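Local atomic coordinates of putative Acetyltransferase from the GNAT family (Novosphingobium aromaticivorans DSM 12444, PDB entry 3EC4), a protein that probably transfers an acyl group, such as acetyl, from a thioester donor to an acceptor substrate. Residues Y37-A42 / P121-S126; A116-P121 / C164-Y169; G132-V137 / A144-E149; L157-G162 / Y194-A199. All coordinates share one frame; numbering follows the deposited sequence. Where two conformers were deposited one is given.

Contact 1: residues Y37-A42 / P121-S126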
loop_
_atom_site.group_PDB
_atom_site.type_symbol
_atom_site.label_atom_id
_atom_site.label_comp_id
_atom_site.label_asym_id
_atom_site.label_seq_id
_atom_site.Cartn_x
_atom_site.Cartn_y
_atom_site.Cartn_z
ATOM N N TYR A 37 3.404 0.776 -11.291
ATOM C CA TYR A 37 2.881 0.213 -10.051
ATOM C C TYR A 37 2.620 1.254 -8.974
ATOM O O TYR A 37 1.673 1.140 -8.238
ATOM C CB TYR A 37 3.790 -0.868 -9.529
ATOM C CG TYR A 37 3.797 -2.131 -10.338
ATOM C CD1 TYR A 37 4.449 -2.206 -11.548
ATOM C CD2 TYR A 37 3.184 -3.276 -9.850
ATOM C CE1 TYR A 37 4.491 -3.405 -12.274
ATOM C CE2 TYR A 37 3.227 -4.483 -10.565
ATOM C CZ TYR A 37 3.870 -4.529 -11.769
ATOM O OH TYR A 37 3.862 -5.716 -12.473
ATOM N N GLY A 38 3.465 2.266 -8.846
ATOM C CA GLY A 38 3.239 3.243 -7.793
ATOM C C GLY A 38 4.399 4.202 -7.641
ATOM O O GLY A 38 5.379 4.109 -8.384
ATOM N N PRO A 39 4.259 5.162 -6.713
ATOM C CA PRO A 39 5.218 6.259 -6.617
ATOM C C PRO A 39 6.373 6.087 -5.595
ATOM O O PRO A 39 7.065 7.066 -5.264
ATOM C CB PRO A 39 4.318 7.390 -6.158
ATOM C CG PRO A 39 3.407 6.692 -5.186
ATOM C CD PRO A 39 3.127 5.355 -5.794
ATOM N N PHE A 40 6.601 4.865 -5.136
ATOM C CA PHE A 40 7.404 4.650 -3.934
ATOM C C PHE A 40 8.897 4.569 -4.280
ATOM O O PHE A 40 9.271 4.067 -5.335
ATOM C CB PHE A 40 6.976 3.400 -3.189
ATOM C CG PHE A 40 5.614 3.526 -2.580
ATOM C CD1 PHE A 40 5.431 4.294 -1.452
ATOM C CD2 PHE A 40 4.514 2.945 -3.193
ATOM C CE1 PHE A 40 4.199 4.444 -0.909
ATOM C CE2 PHE A 40 3.264 3.118 -2.660
ATOM C CZ PHE A 40 3.108 3.864 -1.529
ATOM N N ALA A 41 9.730 5.075 -3.370
ATOM C CA ALA A 41 11.208 4.997 -3.536
ATOM C C ALA A 41 11.876 4.961 -2.177
ATOM O O ALA A 41 11.256 5.261 -1.162
ATOM C CB ALA A 41 11.763 6.184 -4.395
ATOM N N ALA A 42 13.149 4.570 -2.167
ATOM C CA ALA A 42 13.924 4.485 -0.942
ATOM C C ALA A 42 15.404 4.601 -1.296
ATOM O O ALA A 42 15.837 4.226 -2.412
ATOM C CB ALA A 42 13.635 3.163 -0.197
ATOM N N PRO A 121 -7.809 5.108 -1.863
ATOM C CA PRO A 121 -7.182 3.779 -1.802
ATOM C C PRO A 121 -5.666 3.839 -1.572
ATOM O O PRO A 121 -4.994 2.770 -1.508
ATOM C CB PRO A 121 -7.431 3.216 -3.222
ATOM C CG PRO A 121 -7.432 4.401 -4.100
ATOM C CD PRO A 121 -7.941 5.583 -3.259
ATOM N N GLY A 122 -5.140 5.060 -1.479
ATOM C CA GLY A 122 -3.705 5.282 -1.656
ATOM C C GLY A 122 -3.361 5.512 -3.129
ATOM O O GLY A 122 -4.277 5.680 -3.973
ATOM N N PRO A 123 -2.052 5.516 -3.458
ATOM C CA PRO A 123 -1.643 5.749 -4.835
ATOM C C PRO A 123 -2.280 4.696 -5.754
ATOM O O PRO A 123 -2.566 3.564 -5.354
ATOM C CB PRO A 123 -0.146 5.533 -4.801
ATOM C CG PRO A 123 0.235 5.730 -3.408
ATOM C CD PRO A 123 -0.901 5.238 -2.596
ATOM N N TRP A 124 -2.536 5.085 -6.972
ATOM C CA TRP A 124 -3.084 4.183 -7.935
ATOM C C TRP A 124 -2.552 4.647 -9.280
ATOM O O TRP A 124 -2.882 5.754 -9.739
ATOM C CB TRP A 124 -4.598 4.233 -7.898
ATOM C CG TRP A 124 -5.202 3.216 -8.745
ATOM C CD1 TRP A 124 -5.562 3.328 -10.066
ATOM C CD2 TRP A 124 -5.461 1.863 -8.368
ATOM N NE1 TRP A 124 -6.082 2.129 -10.505
ATOM C CE2 TRP A 124 -6.014 1.212 -9.489
ATOM C CE3 TRP A 124 -5.282 1.145 -7.193
ATOM C CZ2 TRP A 124 -6.399 -0.132 -9.452
ATOM C CZ3 TRP A 124 -5.671 -0.181 -7.160
ATOM C CH2 TRP A 124 -6.196 -0.806 -8.299
ATOM N N ALA A 125 -1.707 3.824 -9.873
ATOM C CA ALA A 125 -1.191 4.070 -11.192
ATOM C C ALA A 125 -1.783 3.053 -12.147
ATOM O O ALA A 125 -2.533 2.146 -11.742
ATOM C CB ALA A 125 0.344 4.000 -11.182
ATOM N N SER A 126 -1.441 3.213 -13.424
ATOM C CA SER A 126 -2.012 2.369 -14.470
ATOM C C SER A 126 -1.891 0.873 -14.182
ATOM O O SER A 126 -2.793 0.103 -14.526
ATOM C CB SER A 126 -1.304 2.680 -15.788
ATOM O OG SER A 126 0.076 2.452 -15.668
#

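Contact 2: residues A116-P121 / C164-Y169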
loop_
_atom_site.group_PDB
_atom_site.type_symbol
_atom_site.label_atom_id
_atom_site.label_comp_id
_atom_site.label_asym_id
_atom_site.label_seq_id
_atom_site.Cartn_x
_atom_site.Cartn_y
_atom_site.Cartn_z
ATOM N N ALA A 116 -10.778 3.804 -7.600
ATOM C CA ALA A 116 -9.586 4.229 -6.962
ATOM C C ALA A 116 -9.350 5.745 -7.074
ATOM O O ALA A 116 -9.008 6.410 -6.083
ATOM C CB ALA A 116 -8.390 3.482 -7.512
ATOM N N LEU A 117 -9.535 6.297 -8.265
ATOM C CA LEU A 117 -9.292 7.728 -8.471
ATOM C C LEU A 117 -10.310 8.610 -7.714
ATOM O O LEU A 117 -9.972 9.725 -7.323
ATOM C CB LEU A 117 -9.240 8.055 -9.973
ATOM C CG LEU A 117 -8.089 7.383 -10.768
ATOM C CD1 LEU A 117 -8.134 7.783 -12.260
ATOM C CD2 LEU A 117 -6.708 7.694 -10.174
ATOM N N ALA A 118 -11.518 8.098 -7.481
ATOM C CA ALA A 118 -12.596 8.790 -6.788
ATOM C C ALA A 118 -12.552 8.702 -5.237
ATOM O O ALA A 118 -13.244 9.451 -4.551
ATOM C CB ALA A 118 -13.910 8.219 -7.232
ATOM N N THR A 119 -11.811 7.744 -4.702
ATOM C CA THR A 119 -11.857 7.474 -3.258
ATOM C C THR A 119 -10.450 7.638 -2.733
ATOM O O THR A 119 -9.633 8.271 -3.371
ATOM C CB THR A 119 -12.422 6.067 -2.965
ATOM O OG1 THR A 119 -11.641 5.089 -3.660
ATOM C CG2 THR A 119 -13.887 5.981 -3.425
ATOM N N GLU A 120 -10.150 7.052 -1.582
ATOM C CA GLU A 120 -8.824 7.189 -0.992
ATOM C C GLU A 120 -8.180 5.804 -0.761
ATOM O O GLU A 120 -8.008 5.374 0.386
ATOM C CB GLU A 120 -8.923 8.001 0.314
ATOM C CG GLU A 120 -9.370 9.457 0.101
ATOM C CD GLU A 120 -9.781 10.158 1.390
ATOM O OE1 GLU A 120 -9.683 9.550 2.488
ATOM O OE2 GLU A 120 -10.242 11.314 1.290
ATOM N N PRO A 121 -7.809 5.108 -1.863
ATOM C CA PRO A 121 -7.182 3.779 -1.802
ATOM C C PRO A 121 -5.666 3.839 -1.572
ATOM O O PRO A 121 -4.994 2.770 -1.508
ATOM C CB PRO A 121 -7.431 3.216 -3.222
ATOM C CG PRO A 121 -7.432 4.401 -4.100
ATOM C CD PRO A 121 -7.941 5.583 -3.259
ATOM N N CYS A 164 -11.150 0.378 -0.827
ATOM C CA CYS A 164 -11.974 1.550 -1.048
ATOM C C CYS A 164 -13.325 1.167 -1.559
ATOM O O CYS A 164 -13.471 0.158 -2.268
ATOM C CB CYS A 164 -11.300 2.448 -2.046
ATOM S SG CYS A 164 -11.078 1.577 -3.582
ATOM N N THR A 165 -14.281 2.037 -1.241
ATOM C CA THR A 165 -15.702 1.790 -1.408
ATOM C C THR A 165 -16.293 3.085 -1.946
ATOM O O THR A 165 -15.947 4.163 -1.443
ATOM C CB THR A 165 -16.399 1.439 -0.049
ATOM O OG1 THR A 165 -15.741 0.315 0.578
ATOM C CG2 THR A 165 -17.870 1.117 -0.251
ATOM N N TRP A 166 -17.132 3.006 -2.983
ATOM C CA TRP A 166 -17.839 4.222 -3.450
ATOM C C TRP A 166 -18.658 4.719 -2.258
ATOM O O TRP A 166 -19.222 3.926 -1.525
ATOM C CB TRP A 166 -18.829 3.923 -4.589
ATOM C CG TRP A 166 -18.179 3.576 -5.889
ATOM C CD1 TRP A 166 -18.072 2.316 -6.459
ATOM C CD2 TRP A 166 -17.515 4.467 -6.773
ATOM N NE1 TRP A 166 -17.362 2.396 -7.636
ATOM C CE2 TRP A 166 -17.038 3.704 -7.865
ATOM C CE3 TRP A 166 -17.262 5.836 -6.749
ATOM C CZ2 TRP A 166 -16.343 4.279 -8.922
ATOM C CZ3 TRP A 166 -16.572 6.398 -7.793
ATOM C CH2 TRP A 166 -16.147 5.627 -8.876
ATOM N N PRO A 167 -18.761 6.044 -2.094
ATOM C CA PRO A 167 -19.576 6.631 -1.028
ATOM C C PRO A 167 -20.971 6.075 -0.942
ATOM O O PRO A 167 -21.428 5.769 0.181
ATOM C CB PRO A 167 -19.595 8.108 -1.379
ATOM C CG PRO A 167 -18.342 8.342 -2.075
ATOM C CD PRO A 167 -18.088 7.072 -2.887
ATOM N N GLU A 168 -21.634 5.869 -2.080
ATOM C CA GLU A 168 -22.989 5.357 -2.079
ATOM C C GLU A 168 -23.144 3.917 -1.559
ATOM O O GLU A 168 -24.280 3.493 -1.260
ATOM C CB GLU A 168 -23.653 5.498 -3.459
ATOM C CG GLU A 168 -22.943 4.801 -4.593
ATOM C CD GLU A 168 -21.958 5.667 -5.344
ATOM O OE1 GLU A 168 -21.239 6.493 -4.707
ATOM O OE2 GLU A 168 -21.844 5.458 -6.583
ATOM N N TYR A 169 -22.037 3.172 -1.454
ATOM C CA TYR A 169 -22.071 1.821 -0.876
ATOM C C TYR A 169 -21.392 1.696 0.492
ATOM O O TYR A 169 -21.129 0.568 0.978
ATOM C CB TYR A 169 -21.440 0.804 -1.827
ATOM C CG TYR A 169 -22.058 0.865 -3.195
ATOM C CD1 TYR A 169 -23.403 0.562 -3.394
ATOM C CD2 TYR A 169 -21.299 1.245 -4.281
ATOM C CE1 TYR A 169 -23.969 0.653 -4.675
ATOM C CE2 TYR A 169 -21.842 1.319 -5.559
ATOM C CZ TYR A 169 -23.166 1.036 -5.750
ATOM O OH TYR A 169 -23.652 1.134 -7.027
#

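Contact 3: residues G132-V137 / A144-E149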
loop_
_atom_site.group_PDB
_atom_site.type_symbol
_atom_site.label_atom_id
_atom_site.label_comp_id
_atom_site.label_asym_id
_atom_site.label_seq_id
_atom_site.Cartn_x
_atom_site.Cartn_y
_atom_site.Cartn_z
ATOM N N GLY A 132 -0.653 -7.421 -6.957
ATOM C CA GLY A 132 -1.053 -8.696 -6.370
ATOM C C GLY A 132 -2.542 -8.934 -6.558
ATOM O O GLY A 132 -3.173 -8.331 -7.433
ATOM N N GLN A 133 -3.100 -9.807 -5.727
ATOM C CA GLN A 133 -4.509 -10.191 -5.857
ATOM C C GLN A 133 -5.405 -9.073 -5.388
ATOM O O GLN A 133 -5.219 -8.532 -4.303
ATOM C CB GLN A 133 -4.813 -11.415 -5.014
ATOM C CG GLN A 133 -6.243 -11.954 -5.194
ATOM C CD GLN A 133 -6.496 -12.497 -6.569
ATOM O OE1 GLN A 133 -5.718 -13.312 -7.059
ATOM N NE2 GLN A 133 -7.570 -12.040 -7.218
ATOM N N PHE A 134 -6.444 -8.812 -6.174
ATOM C CA PHE A 134 -7.537 -7.936 -5.822
ATOM C C PHE A 134 -8.871 -8.648 -5.792
ATOM O O PHE A 134 -9.118 -9.592 -6.566
ATOM C CB PHE A 134 -7.574 -6.746 -6.804
ATOM C CG PHE A 134 -6.670 -5.617 -6.390
ATOM C CD1 PHE A 134 -5.305 -5.701 -6.612
ATOM C CD2 PHE A 134 -7.174 -4.508 -5.746
ATOM C CE1 PHE A 134 -4.454 -4.679 -6.182
ATOM C CE2 PHE A 134 -6.324 -3.482 -5.317
ATOM C CZ PHE A 134 -4.980 -3.566 -5.554
ATOM N N TYR A 135 -9.708 -8.251 -4.836
ATOM C CA TYR A 135 -11.052 -8.754 -4.698
ATOM C C TYR A 135 -12.020 -7.577 -4.726
ATOM O O TYR A 135 -11.645 -6.415 -4.439
ATOM C CB TYR A 135 -11.180 -9.516 -3.380
ATOM C CG TYR A 135 -10.426 -10.846 -3.369
ATOM C CD1 TYR A 135 -10.943 -11.943 -3.997
ATOM C CD2 TYR A 135 -9.191 -10.975 -2.749
ATOM C CE1 TYR A 135 -10.275 -13.160 -3.985
ATOM C CE2 TYR A 135 -8.515 -12.194 -2.738
ATOM C CZ TYR A 135 -9.078 -13.277 -3.368
ATOM O OH TYR A 135 -8.426 -14.513 -3.402
ATOM N N GLY A 136 -13.260 -7.880 -5.085
ATOM C CA GLY A 136 -14.279 -6.868 -5.173
ATOM C C GLY A 136 -15.611 -7.401 -4.716
ATOM O O GLY A 136 -15.792 -8.595 -4.567
ATOM N N VAL A 137 -16.529 -6.468 -4.549
ATOM C CA VAL A 137 -17.932 -6.788 -4.382
ATOM C C VAL A 137 -18.711 -5.981 -5.404
ATOM O O VAL A 137 -18.431 -4.792 -5.620
ATOM C CB VAL A 137 -18.474 -6.490 -2.957
ATOM C CG1 VAL A 137 -19.918 -6.956 -2.842
ATOM C CG2 VAL A 137 -17.627 -7.167 -1.897
ATOM N N ALA A 144 -18.677 -2.175 -6.292
ATOM C CA ALA A 144 -18.991 -1.347 -5.121
ATOM C C ALA A 144 -17.767 -0.965 -4.301
ATOM O O ALA A 144 -17.697 0.095 -3.724
ATOM C CB ALA A 144 -19.985 -2.057 -4.269
ATOM N N ALA A 145 -16.805 -1.879 -4.232
ATOM C CA ALA A 145 -15.702 -1.796 -3.285
ATOM C C ALA A 145 -14.670 -2.807 -3.712
ATOM O O ALA A 145 -14.998 -3.796 -4.365
ATOM C CB ALA A 145 -16.154 -2.122 -1.854
HETATM N N MSE A 146 -13.440 -2.555 -3.310
HETATM C CA MSE A 146 -12.338 -3.469 -3.583
HETATM C C MSE A 146 -11.267 -3.417 -2.506
HETATM O O MSE A 146 -11.227 -2.489 -1.661
HETATM C CB MSE A 146 -11.727 -3.180 -4.950
HETATM C CG MSE A 146 -10.956 -1.929 -4.961
HETATM SE SE MSE A 146 -10.184 -1.561 -6.711
HETATM C CE MSE A 146 -9.427 0.126 -6.353
ATOM N N ALA A 147 -10.368 -4.401 -2.556
ATOM C CA ALA A 147 -9.158 -4.420 -1.733
ATOM C C ALA A 147 -8.175 -5.379 -2.370
ATOM O O ALA A 147 -8.560 -6.307 -3.079
ATOM C CB ALA A 147 -9.428 -4.852 -0.274
ATOM N N GLY A 148 -6.902 -5.176 -2.063
ATOM C CA GLY A 148 -5.866 -5.956 -2.676
ATOM C C GLY A 148 -4.618 -6.106 -1.839
ATOM O O GLY A 148 -4.572 -5.763 -0.639
ATOM N N GLU A 149 -3.607 -6.594 -2.527
ATOM C CA GLU A 149 -2.273 -6.807 -1.998
ATOM C C GLU A 149 -1.285 -5.837 -2.598
ATOM O O GLU A 149 -1.397 -5.490 -3.774
ATOM C CB GLU A 149 -1.807 -8.211 -2.332
ATOM C CG GLU A 149 -2.767 -9.291 -1.877
ATOM C CD GLU A 149 -2.362 -10.663 -2.304
ATOM O OE1 GLU A 149 -1.838 -10.820 -3.422
ATOM O OE2 GLU A 149 -2.611 -11.616 -1.523
#

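Contact 4: residues L157-G162 / Y194-A199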
loop_
_atom_site.group_PDB
_atom_site.type_symbol
_atom_site.label_atom_id
_atom_site.label_comp_id
_atom_site.label_asym_id
_atom_site.label_seq_id
_atom_site.Cartn_x
_atom_site.Cartn_y
_atom_site.Cartn_z
ATOM N N LEU A 157 5.835 -11.783 4.495
ATOM C CA LEU A 157 5.071 -10.567 4.816
ATOM C C LEU A 157 4.371 -10.050 3.563
ATOM O O LEU A 157 4.942 -10.063 2.484
ATOM C CB LEU A 157 5.997 -9.458 5.367
ATOM C CG LEU A 157 6.687 -9.817 6.689
ATOM C CD1 LEU A 157 7.884 -8.901 6.970
ATOM C CD2 LEU A 157 5.613 -9.743 7.776
ATOM N N ALA A 158 3.139 -9.559 3.724
ATOM C CA ALA A 158 2.351 -9.092 2.591
ATOM C C ALA A 158 1.442 -7.959 3.039
ATOM O O ALA A 158 0.775 -8.084 4.052
ATOM C CB ALA A 158 1.531 -10.227 1.994
ATOM N N GLU A 159 1.411 -6.888 2.252
ATOM C CA GLU A 159 0.643 -5.711 2.587
ATOM C C GLU A 159 -0.795 -5.750 2.068
ATOM O O GLU A 159 -1.036 -5.980 0.896
ATOM C CB GLU A 159 1.339 -4.474 2.007
ATOM C CG GLU A 159 0.780 -3.162 2.558
ATOM C CD GLU A 159 1.421 -1.951 1.926
ATOM O OE1 GLU A 159 1.935 -2.103 0.805
ATOM O OE2 GLU A 159 1.360 -0.847 2.539
ATOM N N VAL A 160 -1.741 -5.479 2.957
ATOM C CA VAL A 160 -3.120 -5.136 2.575
ATOM C C VAL A 160 -3.237 -3.672 2.141
ATOM O O VAL A 160 -2.806 -2.783 2.863
ATOM C CB VAL A 160 -4.089 -5.387 3.738
ATOM C CG1 VAL A 160 -5.511 -5.107 3.281
ATOM C CG2 VAL A 160 -3.923 -6.879 4.216
ATOM N N SER A 161 -3.759 -3.441 0.929
ATOM C CA SER A 161 -3.801 -2.087 0.310
ATOM C C SER A 161 -4.996 -1.957 -0.658
ATOM O O SER A 161 -5.657 -2.951 -1.010
ATOM C CB SER A 161 -2.492 -1.731 -0.418
ATOM O OG SER A 161 -2.352 -0.312 -0.620
ATOM N N GLY A 162 -5.294 -0.715 -1.030
ATOM C CA GLY A 162 -6.302 -0.442 -2.051
ATOM C C GLY A 162 -7.721 -0.671 -1.574
ATOM O O GLY A 162 -8.602 -0.965 -2.399
ATOM N N TYR A 194 0.177 -7.291 6.931
ATOM C CA TYR A 194 0.415 -6.007 7.603
ATOM C C TYR A 194 -0.212 -4.885 6.789
ATOM O O TYR A 194 -0.551 -5.059 5.617
ATOM C CB TYR A 194 1.919 -5.787 7.801
ATOM C CG TYR A 194 2.625 -5.261 6.591
ATOM C CD1 TYR A 194 3.016 -6.112 5.572
ATOM C CD2 TYR A 194 2.959 -3.927 6.501
ATOM C CE1 TYR A 194 3.664 -5.606 4.439
ATOM C CE2 TYR A 194 3.606 -3.432 5.422
ATOM C CZ TYR A 194 3.958 -4.287 4.380
ATOM O OH TYR A 194 4.620 -3.780 3.283
ATOM N N LEU A 195 -0.347 -3.711 7.393
ATOM C CA LEU A 195 -0.876 -2.561 6.704
ATOM C C LEU A 195 -0.440 -1.322 7.412
ATOM O O LEU A 195 0.084 -1.374 8.505
ATOM C CB LEU A 195 -2.401 -2.618 6.607
ATOM C CG LEU A 195 -3.195 -2.707 7.932
ATOM C CD1 LEU A 195 -3.300 -1.345 8.616
ATOM C CD2 LEU A 195 -4.596 -3.332 7.727
ATOM N N HIS A 196 -0.619 -0.203 6.747
ATOM C CA HIS A 196 -0.466 1.103 7.364
ATOM C C HIS A 196 -1.802 1.803 7.384
ATOM O O HIS A 196 -2.559 1.734 6.398
ATOM C CB HIS A 196 0.527 1.995 6.589
ATOM C CG HIS A 196 1.931 1.467 6.567
ATOM N ND1 HIS A 196 2.442 0.761 5.501
ATOM C CD2 HIS A 196 2.922 1.506 7.498
ATOM C CE1 HIS A 196 3.687 0.399 5.768
ATOM N NE2 HIS A 196 4.005 0.853 6.966
ATOM N N SER A 197 -2.096 2.490 8.482
ATOM C CA SER A 197 -3.185 3.458 8.535
ATOM C C SER A 197 -2.571 4.822 8.741
ATOM O O SER A 197 -1.559 4.896 9.374
ATOM C CB SER A 197 -4.061 3.167 9.738
ATOM O OG SER A 197 -5.199 4.029 9.814
ATOM N N TYR A 198 -3.265 5.886 8.356
ATOM C CA TYR A 198 -2.925 7.189 8.884
ATOM C C TYR A 198 -3.099 7.087 10.389
ATOM O O TYR A 198 -4.058 6.444 10.845
ATOM C CB TYR A 198 -3.820 8.287 8.304
ATOM C CG TYR A 198 -3.535 8.556 6.860
ATOM C CD1 TYR A 198 -2.472 9.381 6.506
ATOM C CD2 TYR A 198 -4.250 7.946 5.847
ATOM C CE1 TYR A 198 -2.172 9.638 5.219
ATOM C CE2 TYR A 198 -3.941 8.207 4.500
ATOM C CZ TYR A 198 -2.884 9.042 4.209
ATOM O OH TYR A 198 -2.542 9.357 2.916
ATOM N N ALA A 199 -2.175 7.687 11.157
ATOM C CA ALA A 199 -2.252 7.645 12.625
ATOM C C ALA A 199 -3.494 8.355 13.105
ATOM O O ALA A 199 -4.033 8.051 14.185
ATOM C CB ALA A 199 -1.018 8.271 13.259
HETATM O O HOH W 1 -1.288 -0.633 3.851
#

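Contact 1: residues Y37-A42 / P121-S126
Two prolines meet where the N-terminal chain passes the loop that follows helix 109-118. The pyrrolidine ring of P123 takes the largest share of this small contact, which buries 186 Å² in all. Its CB lies 3.4 Å from P39 CD, closer than carbons normally pack, and 3.8 Å from P39 CG. One atom further out, P123 CG rests against both P39 CG and P39 CD and also reaches the phenyl ring of F40, with F40 CZ at 3.9 Å and F40 CE2 slightly farther off. P39 and F40 each cross P123 at about a right angle, and the proline meets the phenyl ring obliquely. F40 has CG anti to its carbonyl carbon (chi1 -68°), which sends the ring toward P123 although CB itself sets out across the contact. In the fold, the contact joins the region of the small antiparallel sheet formed by strands 30-32 and 41-43 to the loop between helix 109-118 and strand 134-139. Farther along, the methyl of A125 lies 4.2 Å from the carbonyl carbon of Y37, and G38 is its nearest backbone neighbour by CA position. Polar linkage between the two segments runs through T128, whose OG1 hydrogen-bonds both Y37 O and A125 N. V12 of helix 11-17 and W63 and V65 of strand 61-66 also pack against the F40 side chain.

Contact 2: residues A116-P121 / C164-Y169
T119 sits at the centre, its two branches dividing the work. The hydroxyl T119 OG1 comes within 3.1 Å of C164 CB and 3.6 Å of C164 SG. The methyl T119 CG2 lies 3.4 Å from the carbonyl oxygen T165 O and extends more loosely toward W166 and P167. Beside it, the methyl of A118 touches the six-membered part of the W166 indole, 3.3 Å from CZ3, in an oblique approach. P121 completes this shell with CB 4.0 Å from C164 SG.

Torsions and a helical carbonyl set these positions. T119 OG1 stands between the backbone N and the carbonyl carbon (chi1 56°) and is hydrogen-bonded to L115 O, one turn back, so its rotation is fixed from within its own helix end. C164 SG takes the equivalent crowded position. W166 CG is anti to the carbonyl carbon, and the indole also packs on A114 and L115. Behind the strand end, C164 and W166 are backbone-bonded to M146 and A144 of strand 142-149, and T165 O accepts a bond from R170 NH2. The whole is helix-on-sheet packing of the GNAT alpha/beta fold: the C-terminal end of helix 109-118 lies against the end of the central strand 157-165.

Contact 3: residues G132-V137 / A144-E149
Strands 134-139 and 142-149 form an antiparallel beta hairpin in the GNAT sheet. At Y135 and A147, a hydrogen-bonded pair, Y135 N donates to A147 O at 2.9 Å, nearly along the C=O axis, and A147 N returns a bond to Y135 O in the carbonyl plane. Toward the turn, V137 N donates to A145 O, and A144 N gives the shortest of these bonds, 2.7 Å to V137 O. The alternate residues bond outward, F134 and G136 to L104 and V102, M146 and G148 to C164 and S161. A145 N is buried with no partner in the model. At the other end E149 N reaches Q133 O only weakly, and a side chain takes over: E149 OE1 accepts Q133 N at 2.8 Å with a nearly straight N-H (167°), the donor standing above the carboxylate plane. Salt bridges from OE1 to R152 and OE2 to R189 would help keep that carboxylate ionised. Q133, bent at chi2, turns NE2 back to F134 O, 3.0 Å away. On the face shared with M146, a selenomethionine here whose SE lies 4.3 Å from F134 CD2, the F134 ring lies flat over G148, where a CB would clash. An alanine at F134 removes this ring and would probably loosen the packing against M112 of helix 109-118. G148 CA stands 3.6 Å from the F134 ring centroid, 9° off its normal, a CH-pi contact.

Contact 4: residues L157-G162 / Y194-A199
One face of the Y194 ring carries the aliphatic part of E159: CG stands over it, 4.2 Å from the ring centroid and offset toward the rim, in a CH-pi contact, and E159 CB lies 3.5 Å from Y194 CZ. The carboxylate is almost parallel to the phenol, 2° apart. At the ring's edge, in its plane, are A158 N and H196 CE1. The imidazole of H196 meets E159 OE2 at its own edge, ND1 being 3.5 Å away, the two planes nearly perpendicular. E159 and Y194 pair where strands 157-165 and 192-198 run parallel, the ends of a beta-alpha-beta unit whose helix 174-188 packs on V160. Y194 N donates to A158 O, and V160 N to Y194 O at 2.9 Å. An alanine at Y194 removes the ring beneath E159 and would probably leave its aliphatic chain less firmly placed. Beyond E159 and Y194 the strands diverge, their axes 42° apart, a splay like that between the central parallel strands of GNAT proteins, where acetyl-CoA commonly binds. A water bridges them, donating to E159 OE2 and V160 O and accepting from H196 N. R150 holds E159 OE1 by a salt bridge; H196 NE2 is hydrogen-bonded to Q86.

Overall arrangement
From the N terminus, residues 37-42 wait through 78 residues, including strands 61-66 and 76-88 and helix 109-118, before contact 1 closes on the loop 121-126. Contact 2 opens at 116-121, which ends on P121, the residue where contact 1 closes, so the two cross; it closes at 164-169. Within its span lies contact 3, the hairpin, which is complete before contact 4 opens. Contact 4 opens at 157-162 and closes at 194-199 after helix 174-188, crossing contact 2. W124 of contact 1 packs on A116, F134 and M146, joining contacts 1, 2 and 3. Contacts 2, 3 and 4 meet on adjacent strands 142-149, 157-165 and 192-198, while contact 1 ties the N-terminal part to loop 121-126.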